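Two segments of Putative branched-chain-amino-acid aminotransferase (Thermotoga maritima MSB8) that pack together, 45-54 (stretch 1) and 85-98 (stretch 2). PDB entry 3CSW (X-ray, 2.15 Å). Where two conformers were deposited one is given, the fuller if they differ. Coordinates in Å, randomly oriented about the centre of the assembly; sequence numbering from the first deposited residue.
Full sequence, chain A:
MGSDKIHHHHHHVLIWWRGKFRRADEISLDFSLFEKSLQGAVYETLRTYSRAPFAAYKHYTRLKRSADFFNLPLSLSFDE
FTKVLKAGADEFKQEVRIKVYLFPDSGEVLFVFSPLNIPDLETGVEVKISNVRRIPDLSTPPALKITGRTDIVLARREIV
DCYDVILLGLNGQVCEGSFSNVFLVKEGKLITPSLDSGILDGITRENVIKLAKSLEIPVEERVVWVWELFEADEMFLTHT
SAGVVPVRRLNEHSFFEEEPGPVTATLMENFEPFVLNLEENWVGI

Stretch 1 45-54: TLRTYSRAPF
Stretch 2, residues 85-98: LKAGADEFKQEVRI

Stretch 1 is a strand (45-49), extended in phi/psi, that turns back through a type I' turn, Tyr 49 to Ala 52; stretch 2 starts in a helix, passes through a type I turn from Ala 89 to Phe 92, and ends in a strand (96-98). The two strands run antiparallel at 157°, with Leu 46 opposite Ile 98 (CA-CA 5.0 Å) and Arg 47 opposite Arg 97 (CA-CA 4.6 Å). Leu 46 N donates to Ile 98 O at 2.7 Å, and Ile 98 N returns the bond to Leu 46 O at 2.8 Å.

Arg 51 covers the most surface. It occupies the turn with positive phi (69/9), as does Ser 50 (54/34), and its side chain (chi1 m, chi2 t, chi3 p, chi4 -108°) extends to the backbone of the type I turn, Ala 89 to Phe 92. Arg 51 NE donates to Phe 92 O at 2.9 Å, while Arg 51 NH2 makes a weak bond to Phe 92 O at 3.3 Å. A guanidinium suits this place because its N-H groups spread in one plane, and Phe 92 O lies near that plane.

Glu 95 (chi1 m, chi2 m, chi3 11°) answers the turn with its carboxylate. Glu 95 OE1 accepts from Arg 51 N at 2.9 Å and from Thr 48 OG1 at 2.6 Å; Glu 95 OE2 accepts from Ser 50 N at 2.8 Å. Two acceptor oxygens thus serve backbone N-H groups of the turn. Thr 48 (chi1 p) points toward stretch 2, and its hydroxyl does two jobs: Thr 48 OG1 donates to Glu 95 OE1 and accepts from Val 96 N at 3.0 Å. Thr 48 N donates to Val 96 O at 3.2 Å.

Ile 98 (m, t) and Leu 46 (m, p) share one face of the sheet, Ile 98 CB to Leu 46 CB 4.3 Å. Leu 46 CD2 meets Leu 85 CD1 at 3.8 Å, and Pro 53 CG meets Leu 85 CB (Leu 85 chi1 m, chi2 t) at 3.8 Å, so these apolar side chains join sheet to helix.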

ATOM      1  N   THR A  45     -24.830  18.772   0.271  1.00 32.50           N
ATOM      2  CA  THR A  45     -25.228  19.783  -0.712  0.50 31.71           C
ATOM      3  C   THR A  45     -26.480  19.289  -1.431  1.00 31.86           C
ATOM      4  O   THR A  45     -26.581  18.117  -1.757  1.00 31.36           O
ATOM      5  CB  THR A  45     -24.114  20.100  -1.746  0.50 33.78           C
ATOM      6  OG1 THR A  45     -23.833  18.946  -2.556  0.50 35.30           O
ATOM      7  CG2 THR A  45     -22.833  20.577  -1.044  0.50 34.65           C
ATOM      8  N   LEU A  46     -27.448  20.181  -1.639  1.00 30.89           N
ATOM      9  CA  LEU A  46     -28.681  19.839  -2.333  1.00 30.93           C
ATOM     10  C   LEU A  46     -28.940  20.883  -3.394  1.00 31.47           C
ATOM     11  O   LEU A  46     -28.348  21.960  -3.369  1.00 31.72           O
ATOM     12  CB  LEU A  46     -29.894  19.792  -1.379  1.00 30.58           C
ATOM     13  CG  LEU A  46     -29.901  18.842  -0.166  1.00 30.19           C
ATOM     14  CD1 LEU A  46     -29.191  19.489   1.028  1.00 27.83           C
ATOM     15  CD2 LEU A  46     -31.323  18.450   0.193  1.00 27.57           C
ATOM     16  N   ARG A  47     -29.792  20.541  -4.356  1.00 33.09           N
ATOM     17  CA  ARG A  47     -30.344  21.521  -5.292  1.00 31.16           C
ATOM     18  C   ARG A  47     -31.849  21.338  -5.342  1.00 32.02           C
ATOM     19  O   ARG A  47     -32.370  20.357  -4.841  1.00 31.26           O
ATOM     20  CB  ARG A  47     -29.753  21.376  -6.689  1.00 30.47           C
ATOM     21  CG  ARG A  47     -30.163  20.116  -7.438  1.00 34.76           C
ATOM     22  CD  ARG A  47     -29.979  20.300  -8.934  1.00 34.33           C
ATOM     23  NE  ARG A  47     -31.048  21.133  -9.447  1.00 37.08           N
ATOM     24  CZ  ARG A  47     -31.114  21.595 -10.687  1.00 40.22           C
ATOM     25  NH1 ARG A  47     -30.151  21.338 -11.571  1.00 38.21           N
ATOM     26  NH2 ARG A  47     -32.164  22.320 -11.042  1.00 36.90           N
ATOM     27  N   THR A  48     -32.544  22.296  -5.948  1.00 32.95           N
ATOM     28  CA  THR A  48     -33.974  22.203  -6.134  1.00 34.21           C
ATOM     29  C   THR A  48     -34.312  21.976  -7.605  1.00 35.07           C
ATOM     30  O   THR A  48     -33.529  22.306  -8.489  1.00 31.41           O
ATOM     31  CB  THR A  48     -34.688  23.497  -5.705  1.00 33.89           C
ATOM     32  OG1 THR A  48     -34.171  24.584  -6.480  1.00 34.85           O
ATOM     33  CG2 THR A  48     -34.471  23.784  -4.205  1.00 32.51           C
ATOM     34  N   TYR A  49     -35.474  21.359  -7.816  1.00 36.09           N
ATOM     35  CA  TYR A  49     -36.167  21.322  -9.110  1.00 37.35           C
ATOM     36  C   TYR A  49     -37.538  21.925  -8.815  1.00 37.84           C
ATOM     37  O   TYR A  49     -38.212  21.519  -7.862  1.00 38.13           O
ATOM     38  CB  TYR A  49     -36.290  19.914  -9.675  1.00 34.95           C
ATOM     39  CG  TYR A  49     -34.966  19.317 -10.117  1.00 33.61           C
ATOM     40  CD1 TYR A  49     -34.349  19.708 -11.312  1.00 34.49           C
ATOM     41  CD2 TYR A  49     -34.332  18.346  -9.350  1.00 34.07           C
ATOM     42  CE1 TYR A  49     -33.120  19.139 -11.724  1.00 31.45           C
ATOM     43  CE2 TYR A  49     -33.109  17.778  -9.747  1.00 32.46           C
ATOM     44  CZ  TYR A  49     -32.506  18.182 -10.919  1.00 32.82           C
ATOM     45  OH  TYR A  49     -31.310  17.598 -11.271  1.00 32.31           O
ATOM     46  N   SER A  50     -37.916  22.935  -9.593  1.00 39.94           N
ATOM     47  CA  SER A  50     -39.139  23.711  -9.345  1.00 41.44           C
ATOM     48  C   SER A  50     -39.172  24.257  -7.933  1.00 41.65           C
ATOM     49  O   SER A  50     -40.243  24.348  -7.319  1.00 42.20           O
ATOM     50  CB  SER A  50     -40.399  22.881  -9.609  1.00 42.43           C
ATOM     51  OG  SER A  50     -40.451  22.479 -10.967  1.00 49.22           O
ATOM     52  N   ARG A  51     -37.994  24.604  -7.415  1.00 39.68           N
ATOM     53  CA  ARG A  51     -37.867  25.196  -6.094  1.00 42.30           C
ATOM     54  C   ARG A  51     -38.201  24.210  -4.966  1.00 38.78           C
ATOM     55  O   ARG A  51     -38.281  24.607  -3.793  1.00 39.07           O
ATOM     56  CB  ARG A  51     -38.709  26.485  -6.019  1.00 43.69           C
ATOM     57  CG  ARG A  51     -38.413  27.433  -7.216  1.00 49.74           C
ATOM     58  CD  ARG A  51     -39.402  28.567  -7.397  1.00 54.20           C
ATOM     59  NE  ARG A  51     -39.564  29.357  -6.180  1.00 62.67           N
ATOM     60  CZ  ARG A  51     -40.645  29.341  -5.396  1.00 67.53           C
ATOM     61  NH1 ARG A  51     -41.697  28.568  -5.670  1.00 70.95           N
ATOM     62  NH2 ARG A  51     -40.674  30.114  -4.316  1.00 68.14           N
ATOM     63  N   ALA A  52     -38.363  22.931  -5.322  1.00 35.85           N
ATOM     64  CA  ALA A  52     -38.546  21.846  -4.341  1.00 35.12           C
ATOM     65  C   ALA A  52     -37.204  21.144  -4.090  1.00 33.72           C
ATOM     66  O   ALA A  52     -36.531  20.748  -5.049  1.00 33.33           O
ATOM     67  CB  ALA A  52     -39.569  20.838  -4.842  1.00 33.70           C
ATOM     68  N   PRO A  53     -36.808  20.984  -2.814  1.00 34.06           N
ATOM     69  CA  PRO A  53     -35.527  20.300  -2.516  1.00 34.43           C
ATOM     70  C   PRO A  53     -35.470  18.821  -2.937  1.00 32.62           C
ATOM     71  O   PRO A  53     -36.286  17.980  -2.501  1.00 33.76           O
ATOM     72  CB  PRO A  53     -35.344  20.471  -1.004  1.00 33.98           C
ATOM     73  CG  PRO A  53     -36.657  20.913  -0.471  1.00 36.62           C
ATOM     74  CD  PRO A  53     -37.494  21.458  -1.600  1.00 34.87           C
ATOM     75  N   PHE A  54     -34.488  18.550  -3.795  1.00 29.51           N
ATOM     76  CA  PHE A  54     -34.265  17.260  -4.404  1.00 29.34           C
ATOM     77  C   PHE A  54     -33.513  16.271  -3.504  1.00 31.14           C
ATOM     78  O   PHE A  54     -32.487  16.600  -2.903  1.00 30.70           O
ATOM     79  CB  PHE A  54     -33.478  17.428  -5.709  1.00 29.19           C
ATOM     80  CG  PHE A  54     -33.272  16.133  -6.458  1.00 29.82           C
ATOM     81  CD1 PHE A  54     -34.366  15.455  -7.012  1.00 29.33           C
ATOM     82  CD2 PHE A  54     -32.006  15.587  -6.601  1.00 30.37           C
ATOM     83  CE1 PHE A  54     -34.183  14.269  -7.700  1.00 27.05           C
ATOM     84  CE2 PHE A  54     -31.818  14.393  -7.281  1.00 29.99           C
ATOM     85  CZ  PHE A  54     -32.897  13.731  -7.819  1.00 32.45           C
ATOM     86  N   LEU A  85     -35.555  23.595   4.620  1.00 33.76           N
ATOM     87  CA  LEU A  85     -35.173  23.517   3.203  1.00 33.95           C
ATOM     88  C   LEU A  85     -36.222  24.194   2.330  1.00 35.29           C
ATOM     89  O   LEU A  85     -35.874  25.005   1.470  1.00 37.28           O
ATOM     90  CB  LEU A  85     -35.002  22.065   2.734  1.00 34.86           C
ATOM     91  CG  LEU A  85     -33.830  21.222   3.231  1.00 32.00           C
ATOM     92  CD1 LEU A  85     -33.939  19.788   2.648  1.00 31.11           C
ATOM     93  CD2 LEU A  85     -32.515  21.876   2.856  1.00 28.95           C
ATOM     94  N   LYS A  86     -37.497  23.851   2.549  1.00 34.85           N
ATOM     95  CA  LYS A  86     -38.616  24.399   1.750  1.00 35.70           C
ATOM     96  C   LYS A  86     -38.884  25.899   1.968  1.00 35.90           C
ATOM     97  O   LYS A  86     -39.127  26.628   0.994  1.00 37.06           O
ATOM     98  CB  LYS A  86     -39.900  23.583   1.973  1.00 35.47           C
ATOM     99  CG  LYS A  86     -39.720  22.106   1.614  1.00 40.34           C
ATOM    100  CD  LYS A  86     -40.987  21.408   1.248  1.00 41.57           C
ATOM    101  CE  LYS A  86     -41.881  21.158   2.428  1.00 42.69           C
ATOM    102  NZ  LYS A  86     -43.046  20.368   1.944  1.00 35.36           N
ATOM    103  N   ALA A  87     -38.849  26.349   3.227  1.00 34.34           N
ATOM    104  CA  ALA A  87     -39.026  27.770   3.557  1.00 35.07           C
ATOM    105  C   ALA A  87     -37.922  28.610   2.914  1.00 36.67           C
ATOM    106  O   ALA A  87     -38.187  29.716   2.435  1.00 38.72           O
ATOM    107  CB  ALA A  87     -39.034  27.988   5.086  1.00 32.59           C
ATOM    108  N   GLY A  88     -36.692  28.081   2.904  1.00 35.40           N
ATOM    109  CA  GLY A  88     -35.553  28.786   2.339  1.00 34.76           C
ATOM    110  C   GLY A  88     -35.611  28.882   0.826  1.00 37.19           C
ATOM    111  O   GLY A  88     -35.414  29.966   0.267  1.00 39.12           O
ATOM    112  N   ALA A  89     -35.859  27.745   0.169  1.00 38.09           N
ATOM    113  CA  ALA A  89     -35.998  27.668  -1.286  1.00 39.42           C
ATOM    114  C   ALA A  89     -37.155  28.536  -1.776  1.00 42.00           C
ATOM    115  O   ALA A  89     -37.087  29.115  -2.865  1.00 41.50           O
ATOM    116  CB  ALA A  89     -36.226  26.215  -1.723  1.00 39.03           C
ATOM    117  N   ASP A  90     -38.207  28.633  -0.964  1.00 44.80           N
ATOM    118  CA  ASP A  90     -39.400  29.421  -1.320  1.00 47.26           C
ATOM    119  C   ASP A  90     -39.172  30.925  -1.406  1.00 46.02           C
ATOM    120  O   ASP A  90     -40.049  31.648  -1.880  1.00 45.39           O
ATOM    121  CB  ASP A  90     -40.563  29.143  -0.348  1.00 49.84           C
ATOM    122  CG  ASP A  90     -41.296  27.826  -0.650  1.00 57.65           C
ATOM    123  OD1 ASP A  90     -40.770  26.987  -1.427  1.00 68.27           O
ATOM    124  OD2 ASP A  90     -42.399  27.631  -0.090  1.00 67.47           O
ATOM    125  N   GLU A  91     -38.008  31.390  -0.961  1.00 45.81           N
ATOM    126  CA  GLU A  91     -37.682  32.816  -0.971  1.00 46.50           C
ATOM    127  C   GLU A  91     -36.905  33.265  -2.210  1.00 46.24           C
ATOM    128  O   GLU A  91     -36.378  34.380  -2.247  1.00 47.87           O
ATOM    129  CB  GLU A  91     -36.905  33.180   0.304  1.00 46.57           C
ATOM    130  CG  GLU A  91     -37.616  32.692   1.559  1.00 52.79           C
ATOM    131  CD  GLU A  91     -37.562  33.679   2.699  1.00 61.35           C
ATOM    132  OE1 GLU A  91     -36.449  34.143   3.044  1.00 64.88           O
ATOM    133  OE2 GLU A  91     -38.645  33.987   3.248  1.00 66.93           O
ATOM    134  N   PHE A  92     -36.852  32.403  -3.223  1.00 45.58           N
ATOM    135  CA  PHE A  92     -36.113  32.668  -4.462  1.00 43.97           C
ATOM    136  C   PHE A  92     -37.080  32.484  -5.622  1.00 44.23           C
ATOM    137  O   PHE A  92     -38.062  31.748  -5.493  1.00 45.26           O
ATOM    138  CB  PHE A  92     -34.921  31.695  -4.586  1.00 42.63           C
ATOM    139  CG  PHE A  92     -33.827  31.922  -3.558  1.00 39.67           C
ATOM    140  CD1 PHE A  92     -33.961  31.439  -2.256  1.00 36.38           C
ATOM    141  CD2 PHE A  92     -32.661  32.616  -3.896  1.00 34.03           C
ATOM    142  CE1 PHE A  92     -32.965  31.666  -1.298  1.00 37.78           C
ATOM    143  CE2 PHE A  92     -31.660  32.830  -2.958  1.00 37.77           C
ATOM    144  CZ  PHE A  92     -31.808  32.352  -1.654  1.00 37.57           C
ATOM    145  N   LYS A  93     -36.842  33.168  -6.738  1.00 45.67           N
ATOM    146  CA  LYS A  93     -37.701  33.014  -7.931  1.00 46.95           C
ATOM    147  C   LYS A  93     -36.868  32.277  -8.966  1.00 46.48           C
ATOM    148  O   LYS A  93     -36.823  32.642 -10.137  1.00 47.42           O
ATOM    149  CB  LYS A  93     -38.155  34.386  -8.461  1.00 47.57           C
ATOM    150  N   GLN A  94     -36.233  31.207  -8.511  1.00 46.54           N
ATOM    151  CA  GLN A  94     -35.107  30.610  -9.210  1.00 44.87           C
ATOM    152  C   GLN A  94     -34.680  29.359  -8.453  1.00 42.32           C
ATOM    153  O   GLN A  94     -34.929  29.255  -7.253  1.00 41.67           O
ATOM    154  CB  GLN A  94     -33.985  31.642  -9.161  1.00 45.35           C
ATOM    155  CG  GLN A  94     -32.730  31.316  -9.894  1.00 50.63           C
ATOM    156  CD  GLN A  94     -31.731  32.447  -9.800  1.00 53.48           C
ATOM    157  OE1 GLN A  94     -32.004  33.484  -9.163  1.00 51.87           O
ATOM    158  NE2 GLN A  94     -30.565  32.267 -10.432  1.00 55.66           N
ATOM    159  N   GLU A  95     -34.032  28.421  -9.131  1.00 40.86           N
ATOM    160  CA  GLU A  95     -33.489  27.236  -8.447  1.00 39.84           C
ATOM    161  C   GLU A  95     -32.346  27.640  -7.501  1.00 40.18           C
ATOM    162  O   GLU A  95     -31.584  28.581  -7.802  1.00 40.20           O
ATOM    163  CB  GLU A  95     -32.972  26.192  -9.442  1.00 38.98           C
ATOM    164  CG  GLU A  95     -33.972  25.725 -10.526  1.00 41.02           C
ATOM    165  CD  GLU A  95     -35.183  24.969  -9.998  1.00 36.94           C
ATOM    166  OE1 GLU A  95     -35.415  24.955  -8.774  1.00 37.64           O
ATOM    167  OE2 GLU A  95     -35.929  24.404 -10.826  1.00 36.96           O
ATOM    168  N   VAL A  96     -32.243  26.944  -6.360  1.00 38.13           N
ATOM    169  CA  VAL A  96     -31.179  27.191  -5.397  1.00 36.31           C
ATOM    170  C   VAL A  96     -30.241  25.989  -5.199  1.00 36.25           C
ATOM    171  O   VAL A  96     -30.628  24.830  -5.377  1.00 33.33           O
ATOM    172  CB  VAL A  96     -31.738  27.663  -4.002  1.00 35.91           C
ATOM    173  CG1 VAL A  96     -32.513  28.949  -4.153  1.00 38.19           C
ATOM    174  CG2 VAL A  96     -32.628  26.625  -3.365  1.00 37.15           C
ATOM    175  N   ARG A  97     -28.983  26.308  -4.883  1.00 36.51           N
ATOM    176  CA  ARG A  97     -28.023  25.365  -4.329  1.00 39.18           C
ATOM    177  C   ARG A  97     -28.152  25.530  -2.828  1.00 36.58           C
ATOM    178  O   ARG A  97     -28.305  26.642  -2.352  1.00 34.57           O
ATOM    179  CB  ARG A  97     -26.599  25.719  -4.755  1.00 38.78           C
ATOM    180  CG  ARG A  97     -25.503  24.892  -4.062  1.00 52.26           C
ATOM    181  CD  ARG A  97     -24.076  25.378  -4.397  1.00 51.42           C
ATOM    182  NE  ARG A  97     -23.666  25.042  -5.769  1.00 66.77           N
ATOM    183  CZ  ARG A  97     -23.868  25.799  -6.857  1.00 70.06           C
ATOM    184  NH1 ARG A  97     -24.498  26.982  -6.788  1.00 69.12           N
ATOM    185  NH2 ARG A  97     -23.432  25.359  -8.042  1.00 68.23           N
ATOM    186  N   ILE A  98     -28.094  24.431  -2.083  1.00 37.53           N
ATOM    187  CA  ILE A  98     -28.232  24.471  -0.624  1.00 35.67           C
ATOM    188  C   ILE A  98     -27.103  23.652   0.001  1.00 35.60           C
ATOM    189  O   ILE A  98     -26.930  22.500  -0.358  1.00 35.15           O
ATOM    190  CB  ILE A  98     -29.590  23.866  -0.149  1.00 36.26           C
ATOM    191  CG1 ILE A  98     -30.791  24.459  -0.925  1.00 34.52           C
ATOM    192  CG2 ILE A  98     -29.751  24.080   1.342  1.00 28.86           C
ATOM    193  CD1 ILE A  98     -32.081  23.648  -0.807  1.00 33.68           C
TER